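Local coordinates for flagellar biosynthetic protein FlhB (Shewanella putrefaciens CN-32, PDB 6Z0W), which is probably required to build the rod of the flagellar basal body as part of the type III export apparatus, here represented by its cytoplasmic domain, at residues A63-I74 against L88-V99. Numbering follows the deposited sequence.
Sequences AIVSAPPLARAI and LFTAVAQVLAYV
Leu-70 meets helix 89-99 with both branches, the centre of a set of methyl-to-methyl contacts. A chi1 of -173° carries its CG anti to the backbone N, and chi2 of 58° then sets CD1 toward Ala-91 and Leu-88 and CD2 toward Val-95. CD1 packs 4.1 Å from Ala-91 CB and also touches CD2 of Leu-88, whereas CD2 faces Val-95 CG2 tip to tip at 4.1 Å. The 78 Å² that Leu-70 buries here is the largest share of any residue in the two segments. Ile-74 runs obliquely across both Leu-88 and Val-92, its CD1 4.1 Å from Val-92 CG2. From strand 64-66, Val-65 CG2 passes alongside Val-95 CG1 at 3.9 Å. At the end of the interface Ala-63 CB rests against both methyls of Val-99, the nearer being CG2 at 3.8 Å.

One methyl packs on backbone: Leu-88 CD1 lies 3.9 Å from Ala-73 C, while also touching Ala-73 CB and Ile-74 CG1. Another meets an aromatic ring, Val-65 CG1 approaching Tyr-98 obliquely, 4.1 Å from CE2.

The axes of helices 68-74 and 89-99 cross at -121°, 11.3 Å apart at closest approach. Val-65 and Leu-70 both meet Val-95, so strand and following helix share one partner helix; that helix also packs against the mixed sheet, Val-92 touching Val-29 and Val-99 touching Val-17. With no hydrogen bond joining the segments, apolar packing across 431 Å² of buried surface accounts for their direct association within the domain core.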
ATOM      1  N   ALA A  63      -6.113   4.649  -7.765  1.00 30.15           N
ATOM      2  CA  ALA A  63      -6.650   5.098  -6.483  1.00 29.04           C
ATOM      3  C   ALA A  63      -5.555   5.193  -5.413  1.00 29.01           C
ATOM      4  O   ALA A  63      -4.727   4.293  -5.251  1.00 30.07           O
ATOM      5  CB  ALA A  63      -7.757   4.158  -6.011  1.00 28.89           C
ATOM      6  N   ILE A  64      -5.535   6.306  -4.710  1.00 29.53           N
ATOM      7  CA  ILE A  64      -4.638   6.528  -3.592  1.00 30.09           C
ATOM      8  C   ILE A  64      -5.516   6.651  -2.356  1.00 33.92           C
ATOM      9  O   ILE A  64      -6.414   7.501  -2.315  1.00 36.31           O
ATOM     10  CB  ILE A  64      -3.811   7.805  -3.780  1.00 34.58           C
ATOM     11  CG1 ILE A  64      -3.014   7.751  -5.094  1.00 38.19           C
ATOM     12  CG2 ILE A  64      -2.946   8.028  -2.541  1.00 34.98           C
ATOM     13  CD1 ILE A  64      -2.400   9.084  -5.482  1.00 39.00           C
ATOM     14  N   VAL A  65      -5.303   5.805  -1.355  1.00 32.11           N
ATOM     15  CA  VAL A  65      -6.162   5.864  -0.177  1.00 35.74           C
ATOM     16  C   VAL A  65      -5.290   5.984   1.060  1.00 39.08           C
ATOM     17  O   VAL A  65      -4.213   5.381   1.135  1.00 40.47           O
ATOM     18  CB  VAL A  65      -7.132   4.666  -0.085  1.00 35.28           C
ATOM     19  CG1 VAL A  65      -7.735   4.377  -1.463  1.00 33.90           C
ATOM     20  CG2 VAL A  65      -6.446   3.435   0.433  1.00 36.76           C
ATOM     21  N   SER A  66      -5.738   6.804   2.011  1.00 37.13           N
ATOM     22  CA  SER A  66      -5.006   7.030   3.246  1.00 39.30           C
ATOM     23  C   SER A  66      -5.559   6.109   4.326  1.00 39.63           C
ATOM     24  O   SER A  66      -6.704   6.275   4.771  1.00 36.11           O
ATOM     25  CB  SER A  66      -5.085   8.480   3.702  1.00 41.46           C
ATOM     26  OG  SER A  66      -4.403   8.588   4.942  1.00 46.25           O
ATOM     27  N   ALA A  67      -4.722   5.169   4.765  1.00 39.39           N
ATOM     28  CA  ALA A  67      -4.980   4.369   5.963  1.00 38.99           C
ATOM     29  C   ALA A  67      -3.636   4.202   6.661  1.00 33.78           C
ATOM     30  O   ALA A  67      -2.930   3.219   6.429  1.00 34.15           O
ATOM     31  CB  ALA A  67      -5.616   3.018   5.610  1.00 37.82           C
ATOM     32  N   PRO A  68      -3.244   5.163   7.505  1.00 36.06           N
ATOM     33  CA  PRO A  68      -1.819   5.291   7.949  1.00 36.54           C
ATOM     34  C   PRO A  68      -1.247   4.019   8.567  1.00 40.06           C
ATOM     35  O   PRO A  68      -0.112   3.644   8.237  1.00 44.71           O
ATOM     36  CB  PRO A  68      -1.868   6.443   8.981  1.00 36.15           C
ATOM     37  CG  PRO A  68      -3.046   7.280   8.536  1.00 36.90           C
ATOM     38  CD  PRO A  68      -4.060   6.329   7.914  1.00 36.11           C
ATOM     39  N   PRO A  69      -1.960   3.347   9.484  1.00 38.44           N
ATOM     40  CA  PRO A  69      -1.379   2.137  10.084  1.00 40.33           C
ATOM     41  C   PRO A  69      -1.208   1.002   9.100  1.00 38.43           C
ATOM     42  O   PRO A  69      -0.321   0.160   9.296  1.00 36.77           O
ATOM     43  CB  PRO A  69      -2.387   1.765  11.185  1.00 41.48           C
ATOM     44  CG  PRO A  69      -3.135   3.022  11.465  1.00 42.20           C
ATOM     45  CD  PRO A  69      -3.259   3.664  10.114  1.00 38.38           C
ATOM     46  N   LEU A  70      -2.071   0.925   8.081  1.00 36.63           N
ATOM     47  CA  LEU A  70      -1.946  -0.122   7.064  1.00 33.74           C
ATOM     48  C   LEU A  70      -0.778   0.164   6.133  1.00 33.81           C
ATOM     49  O   LEU A  70       0.030  -0.732   5.838  1.00 32.96           O
ATOM     50  CB  LEU A  70      -3.255  -0.239   6.267  1.00 29.73           C
ATOM     51  CG  LEU A  70      -3.312  -1.401   5.286  1.00 30.16           C
ATOM     52  CD1 LEU A  70      -3.100  -2.716   6.071  1.00 29.58           C
ATOM     53  CD2 LEU A  70      -4.677  -1.435   4.553  1.00 29.23           C
ATOM     54  N   ALA A  71      -0.698   1.409   5.641  1.00 34.58           N
ATOM     55  CA  ALA A  71       0.451   1.836   4.839  1.00 35.66           C
ATOM     56  C   ALA A  71       1.763   1.507   5.537  1.00 34.43           C
ATOM     57  O   ALA A  71       2.669   0.930   4.925  1.00 34.41           O
ATOM     58  CB  ALA A  71       0.370   3.341   4.543  1.00 35.55           C
ATOM     59  N   ARG A  72       1.881   1.864   6.825  1.00 35.65           N
ATOM     60  CA  ARG A  72       3.129   1.623   7.563  1.00 35.85           C
ATOM     61  C   ARG A  72       3.371   0.127   7.785  1.00 36.46           C
ATOM     62  O   ARG A  72       4.500  -0.366   7.608  1.00 35.38           O
ATOM     63  CB  ARG A  72       3.109   2.356   8.915  1.00 33.88           C
ATOM     64  CG  ARG A  72       3.153   3.873   8.823  1.00 37.75           C
ATOM     65  CD  ARG A  72       3.553   4.539  10.153  1.00 40.40           C
ATOM     66  NE  ARG A  72       2.791   4.008  11.283  1.00 45.29           N
ATOM     67  CZ  ARG A  72       1.631   4.503  11.704  1.00 47.22           C
ATOM     68  NH1 ARG A  72       1.115   5.568  11.102  1.00 46.84           N
ATOM     69  NH2 ARG A  72       1.004   3.952  12.742  1.00 44.94           N
ATOM     70  N   ALA A  73       2.328  -0.606   8.177  1.00 36.36           N
ATOM     71  CA  ALA A  73       2.487  -2.039   8.407  1.00 36.33           C
ATOM     72  C   ALA A  73       2.891  -2.771   7.126  1.00 35.75           C
ATOM     73  O   ALA A  73       3.754  -3.658   7.154  1.00 35.20           O
ATOM     74  CB  ALA A  73       1.205  -2.616   8.976  1.00 36.08           C
ATOM     75  N   ILE A  74       2.299  -2.404   5.989  1.00 35.39           N
ATOM     76  CA  ILE A  74       2.712  -3.008   4.723  1.00 35.58           C
ATOM     77  C   ILE A  74       4.179  -2.703   4.450  1.00 36.23           C
ATOM     78  O   ILE A  74       4.977  -3.602   4.166  1.00 34.78           O
ATOM     79  CB  ILE A  74       1.833  -2.513   3.563  1.00 35.96           C
ATOM     80  CG1 ILE A  74       0.405  -3.015   3.672  1.00 33.40           C
ATOM     81  CG2 ILE A  74       2.406  -2.988   2.240  1.00 34.97           C
ATOM     82  CD1 ILE A  74      -0.521  -2.265   2.752  1.00 29.90           C
ATOM     83  N   LEU A  88      -2.390  -9.158   7.173  1.00 33.61           N
ATOM     84  CA  LEU A  88      -2.897  -7.954   6.528  1.00 31.04           C
ATOM     85  C   LEU A  88      -3.806  -8.251   5.346  1.00 30.41           C
ATOM     86  O   LEU A  88      -4.251  -7.315   4.672  1.00 32.20           O
ATOM     87  CB  LEU A  88      -1.732  -7.058   6.064  1.00 34.79           C
ATOM     88  CG  LEU A  88      -0.816  -6.558   7.204  1.00 35.07           C
ATOM     89  CD1 LEU A  88       0.282  -5.618   6.660  1.00 36.81           C
ATOM     90  CD2 LEU A  88      -1.666  -5.872   8.283  1.00 32.97           C
ATOM     91  N   PHE A  89      -4.082  -9.520   5.064  1.00 33.81           N
ATOM     92  CA  PHE A  89      -4.831  -9.836   3.850  1.00 33.05           C
ATOM     93  C   PHE A  89      -6.216  -9.199   3.869  1.00 29.65           C
ATOM     94  O   PHE A  89      -6.604  -8.503   2.928  1.00 29.14           O
ATOM     95  CB  PHE A  89      -4.964 -11.349   3.658  1.00 32.45           C
ATOM     96  CG  PHE A  89      -5.776 -11.696   2.445  1.00 36.63           C
ATOM     97  CD1 PHE A  89      -5.167 -11.804   1.195  1.00 36.53           C
ATOM     98  CD2 PHE A  89      -7.156 -11.856   2.527  1.00 37.01           C
ATOM     99  CE1 PHE A  89      -5.923 -12.107   0.052  1.00 35.95           C
ATOM    100  CE2 PHE A  89      -7.919 -12.139   1.373  1.00 35.84           C
ATOM    101  CZ  PHE A  89      -7.302 -12.261   0.143  1.00 34.14           C
ATOM    102  N   THR A  90      -7.001  -9.481   4.915  1.00 30.28           N
ATOM    103  CA  THR A  90      -8.378  -8.998   4.937  1.00 32.83           C
ATOM    104  C   THR A  90      -8.430  -7.479   4.836  1.00 34.69           C
ATOM    105  O   THR A  90      -9.287  -6.934   4.132  1.00 35.56           O
ATOM    106  CB  THR A  90      -9.097  -9.470   6.203  1.00 37.51           C
ATOM    107  OG1 THR A  90      -8.264  -9.195   7.328  1.00 43.01           O
ATOM    108  CG2 THR A  90      -9.327 -10.953   6.149  1.00 38.67           C
ATOM    109  N   ALA A  91      -7.516  -6.772   5.524  1.00 32.97           N
ATOM    110  CA  ALA A  91      -7.562  -5.318   5.461  1.00 30.70           C
ATOM    111  C   ALA A  91      -7.246  -4.820   4.053  1.00 31.44           C
ATOM    112  O   ALA A  91      -7.924  -3.920   3.544  1.00 34.00           O
ATOM    113  CB  ALA A  91      -6.614  -4.703   6.502  1.00 26.70           C
ATOM    114  N   VAL A  92      -6.245  -5.415   3.391  1.00 28.41           N
ATOM    115  CA  VAL A  92      -5.930  -5.013   2.018  1.00 29.54           C
ATOM    116  C   VAL A  92      -7.033  -5.467   1.056  1.00 32.85           C
ATOM    117  O   VAL A  92      -7.381  -4.756   0.102  1.00 33.46           O
ATOM    118  CB  VAL A  92      -4.546  -5.568   1.600  1.00 30.21           C
ATOM    119  CG1 VAL A  92      -4.214  -5.218   0.117  1.00 26.28           C
ATOM    120  CG2 VAL A  92      -3.467  -5.050   2.527  1.00 30.93           C
ATOM    121  N   ALA A  93      -7.601  -6.653   1.281  1.00 30.67           N
ATOM    122  CA  ALA A  93      -8.690  -7.098   0.417  1.00 32.55           C
ATOM    123  C   ALA A  93      -9.897  -6.173   0.523  1.00 34.82           C
ATOM    124  O   ALA A  93     -10.613  -5.967  -0.459  1.00 36.52           O
ATOM    125  CB  ALA A  93      -9.105  -8.534   0.750  1.00 30.66           C
ATOM    126  N   GLN A  94     -10.128  -5.586   1.685  1.00 35.28           N
ATOM    127  CA  GLN A  94     -11.268  -4.678   1.792  1.00 35.28           C
ATOM    128  C   GLN A  94     -10.952  -3.327   1.160  1.00 34.35           C
ATOM    129  O   GLN A  94     -11.834  -2.708   0.566  1.00 37.10           O
ATOM    130  CB  GLN A  94     -11.683  -4.541   3.263  1.00 33.77           C
ATOM    131  CG  GLN A  94     -12.299  -5.835   3.793  1.00 35.93           C
ATOM    132  CD  GLN A  94     -12.511  -5.848   5.301  1.00 40.51           C
ATOM    133  OE1 GLN A  94     -11.956  -5.031   6.032  1.00 42.40           O
ATOM    134  NE2 GLN A  94     -13.340  -6.779   5.765  1.00 41.04           N
ATOM    135  N   VAL A  95      -9.708  -2.856   1.264  1.00 34.54           N
ATOM    136  CA  VAL A  95      -9.319  -1.684   0.478  1.00 33.00           C
ATOM    137  C   VAL A  95      -9.478  -1.973  -1.019  1.00 30.28           C
ATOM    138  O   VAL A  95     -10.026  -1.155  -1.769  1.00 34.40           O
ATOM    139  CB  VAL A  95      -7.891  -1.234   0.855  1.00 29.54           C
ATOM    140  CG1 VAL A  95      -7.292  -0.289  -0.196  1.00 31.31           C
ATOM    141  CG2 VAL A  95      -7.902  -0.498   2.248  1.00 27.72           C
ATOM    142  N   LEU A  96      -9.060  -3.157  -1.467  1.00 28.05           N
ATOM    143  CA  LEU A  96      -9.166  -3.473  -2.891  1.00 30.79           C
ATOM    144  C   LEU A  96     -10.618  -3.529  -3.333  1.00 31.60           C
ATOM    145  O   LEU A  96     -10.947  -3.036  -4.415  1.00 31.17           O
ATOM    146  CB  LEU A  96      -8.451  -4.787  -3.217  1.00 32.83           C
ATOM    147  CG  LEU A  96      -6.917  -4.673  -3.175  1.00 31.75           C
ATOM    148  CD1 LEU A  96      -6.272  -6.065  -3.084  1.00 30.81           C
ATOM    149  CD2 LEU A  96      -6.404  -3.884  -4.402  1.00 30.90           C
ATOM    150  N   ALA A  97     -11.504  -4.102  -2.499  1.00 29.92           N
ATOM    151  CA  ALA A  97     -12.927  -4.124  -2.839  1.00 32.37           C
ATOM    152  C   ALA A  97     -13.454  -2.714  -3.062  1.00 33.52           C
ATOM    153  O   ALA A  97     -14.133  -2.444  -4.059  1.00 32.04           O
ATOM    154  CB  ALA A  97     -13.743  -4.827  -1.744  1.00 34.42           C
ATOM    155  N   TYR A  98     -13.142  -1.795  -2.139  1.00 35.23           N
ATOM    156  CA  TYR A  98     -13.567  -0.408  -2.301  1.00 37.52           C
ATOM    157  C   TYR A  98     -13.037   0.179  -3.602  1.00 34.43           C
ATOM    158  O   TYR A  98     -13.772   0.840  -4.350  1.00 35.02           O
ATOM    159  CB  TYR A  98     -13.090   0.436  -1.116  1.00 45.75           C
ATOM    160  CG  TYR A  98     -13.023   1.903  -1.473  1.00 52.01           C
ATOM    161  CD1 TYR A  98     -14.170   2.697  -1.441  1.00 56.17           C
ATOM    162  CD2 TYR A  98     -11.824   2.490  -1.889  1.00 53.15           C
ATOM    163  CE1 TYR A  98     -14.122   4.047  -1.786  1.00 59.30           C
ATOM    164  CE2 TYR A  98     -11.764   3.838  -2.235  1.00 55.48           C
ATOM    165  CZ  TYR A  98     -12.911   4.609  -2.178  1.00 60.54           C
ATOM    166  OH  TYR A  98     -12.842   5.942  -2.526  1.00 66.86           O
ATOM    167  N   VAL A  99     -11.753  -0.049  -3.890  1.00 31.00           N
ATOM    168  CA  VAL A  99     -11.178   0.481  -5.124  1.00 31.41           C
ATOM    169  C   VAL A  99     -11.905  -0.087  -6.337  1.00 33.53           C
ATOM    170  O   VAL A  99     -12.304   0.658  -7.245  1.00 36.02           O
ATOM    171  CB  VAL A  99      -9.663   0.204  -5.183  1.00 34.18           C
ATOM    172  CG1 VAL A  99      -9.129   0.450  -6.604  1.00 36.06           C
ATOM    173  CG2 VAL A  99      -8.943   1.081  -4.174  1.00 35.32           C
TER